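Local coordinates for protein cortical-lytic enzyme (Clostridium perfringens, PDB 5JIP) that takes part in the hydrolysis of cortex peptidoglycan during spore germination, probably acting as a lysozyme-type muramidase of glycoside hydrolase family 25, at residues F15-N20 with G208-V213; R24-L29 with L57-E62; H74-S79 with V128-R133. One frame throughout, in Å; residues are numbered along the deposited sequence.

Contact 1: residues F15-N20 with G208-V213; sequences FGPDLN and GKLDGV
Leu210 and Phe15 both extend CG anti to the backbone N (chi1 -175° and 166°), and this brings their side chains together from opposite directions. The leucine arrives at the edge of the phenyl ring, near its plane: CD1 of Leu210 lies 3.9 Å from CE2 of Phe15. The other branch bridges ring and strand: Leu210 CD2 is 4.0 Å from Phe15 CE2 and 4.2 Å from Pro17 CD, crossing the proline side chain at about a right angle. A second, separate touch joins Leu19 CD2 to Val213 CG2 at 3.9 Å, the two side chains sliding past each other in opposite directions. All three pairs are apolar.

The loop side gets its shape from a type II beta turn running from Leu210 to Val213, closed by Val213 N to Leu210 O at 3.1 Å. Gly212 occupies its third position with a positive phi of 107°. The turn curls the chain so that Leu210 and Val213 both point at the strand.

Phe15, Pro17 and Leu19, every second residue, share one face of strand 15-19, while Asp18 turns the other way and hydrogen-bonds Asn220 and Gln203. The strand runs parallel to 38-44 and antiparallel to 217-221 in the TIM-type barrel. The 208-213 loop, which links strand 201-208 to 217-221, lies over the helix-facing side of this strand, with Leu210 also resting on Leu219 of strand 217-221 and on Leu31 and Asn34 of helix 28-34.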
# COMPACT_ATOMS: atom_id res chain seq x y z
N PHE A 15 -11.65 19.01 9.10
CA PHE A 15 -12.20 19.57 10.32
C PHE A 15 -13.63 19.10 10.52
O PHE A 15 -14.41 19.04 9.56
CB PHE A 15 -12.14 21.10 10.25
CG PHE A 15 -12.97 21.79 11.29
CD1 PHE A 15 -12.44 22.12 12.53
CD2 PHE A 15 -14.27 22.14 11.02
CE1 PHE A 15 -13.22 22.76 13.50
CE2 PHE A 15 -15.05 22.78 11.97
CZ PHE A 15 -14.52 23.11 13.21
N GLY A 16 -13.98 18.81 11.76
CA GLY A 16 -15.34 18.45 12.05
C GLY A 16 -15.58 18.19 13.51
O GLY A 16 -14.64 17.94 14.29
N PRO A 17 -16.85 18.20 13.91
CA PRO A 17 -17.20 17.97 15.31
C PRO A 17 -17.41 16.50 15.61
O PRO A 17 -17.60 15.67 14.72
CB PRO A 17 -18.53 18.74 15.43
CG PRO A 17 -19.18 18.48 14.09
CD PRO A 17 -18.03 18.58 13.10
N ASP A 18 -17.40 16.18 16.90
CA ASP A 18 -18.04 14.95 17.34
C ASP A 18 -19.18 15.31 18.28
O ASP A 18 -19.13 16.31 19.01
CB ASP A 18 -17.06 13.95 17.98
CG ASP A 18 -16.29 14.54 19.15
OD1 ASP A 18 -15.24 15.17 18.91
OD2 ASP A 18 -16.73 14.35 20.31
N LEU A 19 -20.23 14.49 18.21
CA LEU A 19 -21.54 14.78 18.79
C LEU A 19 -22.10 13.54 19.46
O LEU A 19 -21.71 12.41 19.16
CB LEU A 19 -22.55 15.24 17.72
CG LEU A 19 -22.17 16.36 16.75
CD1 LEU A 19 -23.21 16.47 15.63
CD2 LEU A 19 -22.04 17.67 17.49
N ASN A 20 -23.05 13.74 20.38
CA ASN A 20 -23.79 12.63 20.95
C ASN A 20 -25.17 13.14 21.36
O ASN A 20 -25.56 14.26 21.02
CB ASN A 20 -23.02 11.97 22.10
CG ASN A 20 -22.76 12.91 23.26
OD1 ASN A 20 -23.50 13.87 23.52
ND2 ASN A 20 -21.67 12.65 23.96
N GLY A 208 -15.81 24.23 21.79
CA GLY A 208 -15.74 25.02 20.59
C GLY A 208 -17.07 25.64 20.23
O GLY A 208 -18.13 25.26 20.72
N LYS A 209 -16.99 26.63 19.35
CA LYS A 209 -18.17 27.29 18.79
C LYS A 209 -18.21 27.01 17.30
O LYS A 209 -17.29 27.40 16.56
CB LYS A 209 -18.13 28.79 19.06
CG LYS A 209 -19.26 29.60 18.43
CD LYS A 209 -19.05 31.10 18.71
CE LYS A 209 -20.24 31.94 18.30
NZ LYS A 209 -20.28 32.21 16.84
N LEU A 210 -19.26 26.33 16.86
CA LEU A 210 -19.44 26.03 15.44
C LEU A 210 -20.89 26.23 15.05
O LEU A 210 -21.77 25.65 15.69
CB LEU A 210 -19.05 24.59 15.12
CG LEU A 210 -19.08 24.16 13.66
CD1 LEU A 210 -18.12 25.00 12.79
CD2 LEU A 210 -18.74 22.69 13.59
N ASP A 211 -21.13 27.04 14.02
CA ASP A 211 -22.49 27.24 13.51
C ASP A 211 -23.09 25.88 13.18
O ASP A 211 -22.48 25.07 12.49
CB ASP A 211 -22.47 28.11 12.24
CG ASP A 211 -22.31 29.60 12.53
OD1 ASP A 211 -22.18 30.00 13.70
OD2 ASP A 211 -22.30 30.39 11.54
N GLY A 212 -24.29 25.63 13.69
CA GLY A 212 -24.94 24.37 13.46
C GLY A 212 -24.96 23.47 14.67
O GLY A 212 -25.63 22.42 14.63
N VAL A 213 -24.25 23.83 15.74
CA VAL A 213 -24.36 23.16 17.02
C VAL A 213 -24.60 24.24 18.07
O VAL A 213 -23.84 25.22 18.12
CB VAL A 213 -23.11 22.34 17.37
CG1 VAL A 213 -23.28 21.69 18.70
CG2 VAL A 213 -22.86 21.30 16.29

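Contact 2: residues R24-L29 with L57-E62; sequences RDVNFL and LEFAKE
On the outside of the TIM-type barrel, Phe28 at the start of helix 28-34 meets Phe59 of helix 56-66 in an offset edge-to-face stack that joins the two elements. The ring centroids are 5.1 Å apart and the planes stand at 68°. Phe28 gives the edge: Phe59 CD1 lies near the plane of the Phe28 ring, 3.5 Å from Phe28 CE2, while Phe28 CZ stands over the Phe59 face, displaced toward the rim. Within its own segment Val26 backs the stack, because its CG1 lies over the rim of one face of the Phe28 ring. The other methyl, Val26 CG2, reaches Phe59 CZ at 4.3 Å, so the valine touches both aromatics.

One turn further along helix 56-66, Glu62 lends its aliphatic part. Its CG is anti to the backbone N (chi1 -177°) and rests 3.9 Å from Phe28 CD2; the bend at chi2 then leads the carboxylate off to a salt bridge with Arg65. On strand 38-44, Ile38 touches Phe28 and Leu40 touches Phe59. Where helix 28-34 begins, Asn27 is the N-cap: its OD1 takes a hydrogen bond from Thr30 N and a weak one from Leu29 N, the latter at 3.0 Å and bent to 121° at the hydrogen.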
# COMPACT_ATOMS: atom_id res chain seq x y z
N ARG A 24 -26.75 19.85 21.77
CA ARG A 24 -28.01 20.59 21.66
C ARG A 24 -28.13 21.32 20.34
O ARG A 24 -27.18 21.96 19.88
CB ARG A 24 -28.12 21.58 22.81
CG ARG A 24 -28.02 20.89 24.15
CD ARG A 24 -28.36 21.81 25.31
NE ARG A 24 -27.40 22.90 25.48
CZ ARG A 24 -26.18 22.78 26.02
NH1 ARG A 24 -25.42 23.86 26.13
NH2 ARG A 24 -25.72 21.59 26.42
N ASP A 25 -29.34 21.30 19.75
CA ASP A 25 -29.66 22.19 18.64
C ASP A 25 -28.74 21.93 17.45
O ASP A 25 -28.07 22.83 16.95
CB ASP A 25 -29.61 23.66 19.06
CG ASP A 25 -30.52 23.96 20.26
OD1 ASP A 25 -31.31 23.07 20.68
OD2 ASP A 25 -30.44 25.07 20.82
N VAL A 26 -28.70 20.68 17.00
CA VAL A 26 -27.80 20.28 15.92
C VAL A 26 -28.50 20.43 14.57
O VAL A 26 -29.46 19.71 14.28
CB VAL A 26 -27.29 18.85 16.13
CG1 VAL A 26 -26.40 18.43 14.95
CG2 VAL A 26 -26.55 18.73 17.47
N ASN A 27 -28.02 21.35 13.74
CA ASN A 27 -28.56 21.54 12.40
C ASN A 27 -27.57 20.97 11.39
O ASN A 27 -26.57 21.60 11.05
CB ASN A 27 -28.83 23.00 12.11
CG ASN A 27 -29.54 23.19 10.82
OD1 ASN A 27 -29.37 22.39 9.88
ND2 ASN A 27 -30.38 24.22 10.75
N PHE A 28 -27.89 19.78 10.88
CA PHE A 28 -26.95 19.08 10.01
C PHE A 28 -26.85 19.75 8.66
O PHE A 28 -25.80 19.66 8.01
CB PHE A 28 -27.36 17.63 9.87
CG PHE A 28 -27.10 16.82 11.11
CD1 PHE A 28 -25.81 16.39 11.42
CD2 PHE A 28 -28.14 16.51 11.99
CE1 PHE A 28 -25.56 15.64 12.55
CE2 PHE A 28 -27.90 15.77 13.13
CZ PHE A 28 -26.61 15.32 13.41
N LEU A 29 -27.89 20.45 8.22
CA LEU A 29 -27.77 21.16 6.97
C LEU A 29 -26.71 22.25 7.09
O LEU A 29 -25.96 22.52 6.14
CB LEU A 29 -29.12 21.74 6.54
CG LEU A 29 -29.15 22.33 5.14
CD1 LEU A 29 -28.79 21.28 4.11
CD2 LEU A 29 -30.53 22.92 4.85
N LEU A 57 -29.28 6.80 16.00
CA LEU A 57 -29.98 6.38 14.80
C LEU A 57 -30.46 7.59 14.00
O LEU A 57 -30.26 7.67 12.78
CB LEU A 57 -31.15 5.46 15.16
CG LEU A 57 -30.79 4.18 15.89
CD1 LEU A 57 -32.04 3.38 16.15
CD2 LEU A 57 -29.79 3.38 15.11
N GLU A 58 -31.01 8.58 14.69
CA GLU A 58 -31.52 9.75 14.00
C GLU A 58 -30.41 10.56 13.37
O GLU A 58 -30.52 11.00 12.21
CB GLU A 58 -32.29 10.60 14.99
CG GLU A 58 -32.64 11.98 14.52
CD GLU A 58 -33.29 12.85 15.61
OE1 GLU A 58 -33.74 12.30 16.65
OE2 GLU A 58 -33.34 14.08 15.43
N PHE A 59 -29.32 10.76 14.12
CA PHE A 59 -28.21 11.56 13.64
C PHE A 59 -27.53 10.88 12.45
O PHE A 59 -27.14 11.55 11.49
CB PHE A 59 -27.20 11.76 14.77
CG PHE A 59 -27.57 12.83 15.78
CD1 PHE A 59 -28.73 13.58 15.68
CD2 PHE A 59 -26.73 13.08 16.86
CE1 PHE A 59 -29.03 14.56 16.62
CE2 PHE A 59 -27.04 14.04 17.80
CZ PHE A 59 -28.19 14.79 17.66
N ALA A 60 -27.31 9.57 12.53
CA ALA A 60 -26.61 8.86 11.46
C ALA A 60 -27.45 8.84 10.19
O ALA A 60 -26.92 8.96 9.08
CB ALA A 60 -26.26 7.44 11.90
N LYS A 61 -28.76 8.67 10.34
CA LYS A 61 -29.63 8.65 9.16
C LYS A 61 -29.59 9.99 8.44
O LYS A 61 -29.51 10.03 7.20
CB LYS A 61 -31.05 8.31 9.57
CG LYS A 61 -31.94 8.02 8.39
CD LYS A 61 -33.31 7.54 8.86
CE LYS A 61 -34.10 6.96 7.68
NZ LYS A 61 -35.45 6.47 8.13
N GLU A 62 -29.59 11.10 9.18
CA GLU A 62 -29.60 12.42 8.56
C GLU A 62 -28.23 12.76 7.96
O GLU A 62 -28.16 13.37 6.89
CB GLU A 62 -30.02 13.46 9.58
CG GLU A 62 -30.13 14.89 9.04
CD GLU A 62 -31.25 15.08 8.04
OE1 GLU A 62 -32.00 14.13 7.74
OE2 GLU A 62 -31.35 16.21 7.54

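Contact 3: residues H74-S79 with V128-R133; sequences HFAKPS and VNWIDR
CH-pi contact comes first: Pro78 lies over one face of the Trp130 indole, with its CA 3.6 Å from the centroid of the five-membered ring and only 13° off the ring normal. That small tilt places the carbon almost directly above the pyrrole part. Trp130 reaches there because its CG is anti to the backbone N (chi1 -171°), which swings the ring from helix 124-142 toward the chain at 76-79.

Apolar packing extends the cover across the fused rings. Pro78 CB is 3.7 Å from Trp130 CD2, the proline side chain crossing the indole at about a right angle, and Ala76 CB approaches the benzo end obliquely, 3.7 Å from Trp130 CH2.

Two carbonyl oxygens come close to ring carbons: Ser79 O is 3.4 Å from Trp130 CD1, and Lys77 O is 3.6 Å from Trp130 CZ2. Ser79 N stands over the indole face, near CD1. Several of the hydrogen bonds around the ring lead to helix 83-100. Trp130 NE1 and Ser79 OG both pair with Ser84 OG, and Lys77 O accepts from Gln88 NE2, so the buried indole nitrogen is satisfied and the loop is tied down beside the ring.

Residues 76-79 follow strand 70-75 on the way to helix 83-100. The tryptophan thus packs an outer helix against a strand-to-helix loop of the beta/alpha barrel.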
# COMPACT_ATOMS: atom_id res chain seq x y z
N HIS A 74 -17.82 4.03 20.25
CA HIS A 74 -18.28 3.33 21.44
C HIS A 74 -17.49 3.79 22.66
O HIS A 74 -16.25 3.75 22.65
CB HIS A 74 -18.12 1.81 21.28
CG HIS A 74 -18.40 1.05 22.53
ND1 HIS A 74 -19.67 0.87 23.03
CD2 HIS A 74 -17.56 0.42 23.40
CE1 HIS A 74 -19.61 0.15 24.14
NE2 HIS A 74 -18.34 -0.12 24.39
N PHE A 75 -18.19 4.17 23.73
CA PHE A 75 -17.52 4.53 24.97
C PHE A 75 -17.21 3.26 25.74
O PHE A 75 -18.12 2.55 26.20
CB PHE A 75 -18.35 5.49 25.82
CG PHE A 75 -17.63 5.94 27.05
CD1 PHE A 75 -17.68 5.20 28.21
CD2 PHE A 75 -16.89 7.10 27.03
CE1 PHE A 75 -16.99 5.60 29.34
CE2 PHE A 75 -16.19 7.51 28.16
CZ PHE A 75 -16.26 6.78 29.31
N ALA A 76 -15.92 2.98 25.90
CA ALA A 76 -15.48 1.71 26.46
C ALA A 76 -15.64 1.67 27.98
O ALA A 76 -15.51 2.69 28.67
CB ALA A 76 -14.02 1.50 26.10
N LYS A 77 -15.91 0.48 28.50
CA LYS A 77 -15.70 0.19 29.92
C LYS A 77 -14.73 -0.98 30.06
O LYS A 77 -15.15 -2.15 30.08
CB LYS A 77 -17.00 -0.09 30.65
CG LYS A 77 -16.78 -0.00 32.16
CD LYS A 77 -18.05 0.14 32.98
CE LYS A 77 -17.72 0.38 34.47
NZ LYS A 77 -17.12 1.76 34.77
N PRO A 78 -13.44 -0.71 30.15
CA PRO A 78 -12.46 -1.80 30.24
C PRO A 78 -12.51 -2.46 31.60
O PRO A 78 -13.00 -1.89 32.58
CB PRO A 78 -11.11 -1.10 29.99
CG PRO A 78 -11.48 0.21 29.34
CD PRO A 78 -12.79 0.59 29.97
N SER A 79 -12.00 -3.70 31.66
CA SER A 79 -11.93 -4.44 32.91
C SER A 79 -10.81 -5.47 32.79
O SER A 79 -10.17 -5.61 31.73
CB SER A 79 -13.27 -5.11 33.24
OG SER A 79 -13.46 -6.33 32.55
N VAL A 128 -4.26 -2.21 28.09
CA VAL A 128 -3.91 -2.37 26.68
C VAL A 128 -4.40 -3.73 26.17
O VAL A 128 -4.90 -3.81 25.05
CB VAL A 128 -2.40 -2.17 26.48
CG1 VAL A 128 -1.97 -2.57 25.07
CG2 VAL A 128 -1.96 -0.71 26.75
N ASN A 129 -4.23 -4.81 26.94
CA ASN A 129 -4.77 -6.10 26.53
C ASN A 129 -6.27 -6.02 26.24
O ASN A 129 -6.77 -6.66 25.31
CB ASN A 129 -4.51 -7.16 27.60
CG ASN A 129 -3.09 -7.68 27.55
OD1 ASN A 129 -2.29 -7.31 26.68
ND2 ASN A 129 -2.78 -8.56 28.49
N TRP A 130 -7.01 -5.26 27.05
CA TRP A 130 -8.45 -5.14 26.83
C TRP A 130 -8.75 -4.42 25.52
O TRP A 130 -9.56 -4.88 24.72
CB TRP A 130 -9.10 -4.42 28.02
CG TRP A 130 -10.57 -4.44 27.97
CD1 TRP A 130 -11.41 -5.32 28.61
CD2 TRP A 130 -11.42 -3.56 27.22
NE1 TRP A 130 -12.72 -5.04 28.30
CE2 TRP A 130 -12.75 -3.96 27.45
CE3 TRP A 130 -11.18 -2.46 26.38
CZ2 TRP A 130 -13.84 -3.28 26.88
CZ3 TRP A 130 -12.25 -1.81 25.82
CH2 TRP A 130 -13.57 -2.22 26.07
N ILE A 131 -8.07 -3.30 25.27
CA ILE A 131 -8.24 -2.58 24.01
C ILE A 131 -7.87 -3.47 22.83
O ILE A 131 -8.59 -3.54 21.84
CB ILE A 131 -7.39 -1.30 24.03
CG1 ILE A 131 -7.87 -0.39 25.15
CG2 ILE A 131 -7.38 -0.64 22.64
CD1 ILE A 131 -6.94 0.78 25.37
N ASP A 132 -6.73 -4.14 22.94
CA ASP A 132 -6.22 -4.99 21.87
C ASP A 132 -7.20 -6.12 21.56
O ASP A 132 -7.37 -6.50 20.40
CB ASP A 132 -4.86 -5.52 22.31
CG ASP A 132 -3.97 -5.95 21.16
OD1 ASP A 132 -4.18 -5.50 20.01
OD2 ASP A 132 -3.04 -6.73 21.43
N ARG A 133 -7.84 -6.68 22.59
CA ARG A 133 -8.82 -7.73 22.35
C ARG A 133 -10.04 -7.18 21.65
O ARG A 133 -10.59 -7.82 20.74
CB ARG A 133 -9.21 -8.38 23.68
CG ARG A 133 -10.39 -9.35 23.58
CD ARG A 133 -10.08 -10.58 22.73
NE ARG A 133 -8.92 -11.31 23.26
CZ ARG A 133 -9.00 -12.30 24.14
NH1 ARG A 133 -7.88 -12.89 24.56
NH2 ARG A 133 -10.17 -12.71 24.61

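How the contacts relate
Contacts 1 and 2 adjoin, their centres 11 Å apart, and meet where strand 15-19 lies against the start of helix 28-34: Leu19 CD1 packs on Val26 CG1 at 3.8 Å, and Asn27 N probably hydrogen-bonds Gly212 O. Contact 3 stands apart, 27 to 28 Å from the other two between centres, though it and contact 1 reach the same sheet. It is the most buried of the three, built on one indole face. The first two are only partly buried. Contact 1 joins strand and loop through aliphatic branches and a ring edge; contact 2 joins a helix start and its preceding loop to a second helix through an edge-to-face phenyl pair. Contacts 2 and 3 lie in series inside the loop closed by contact 1.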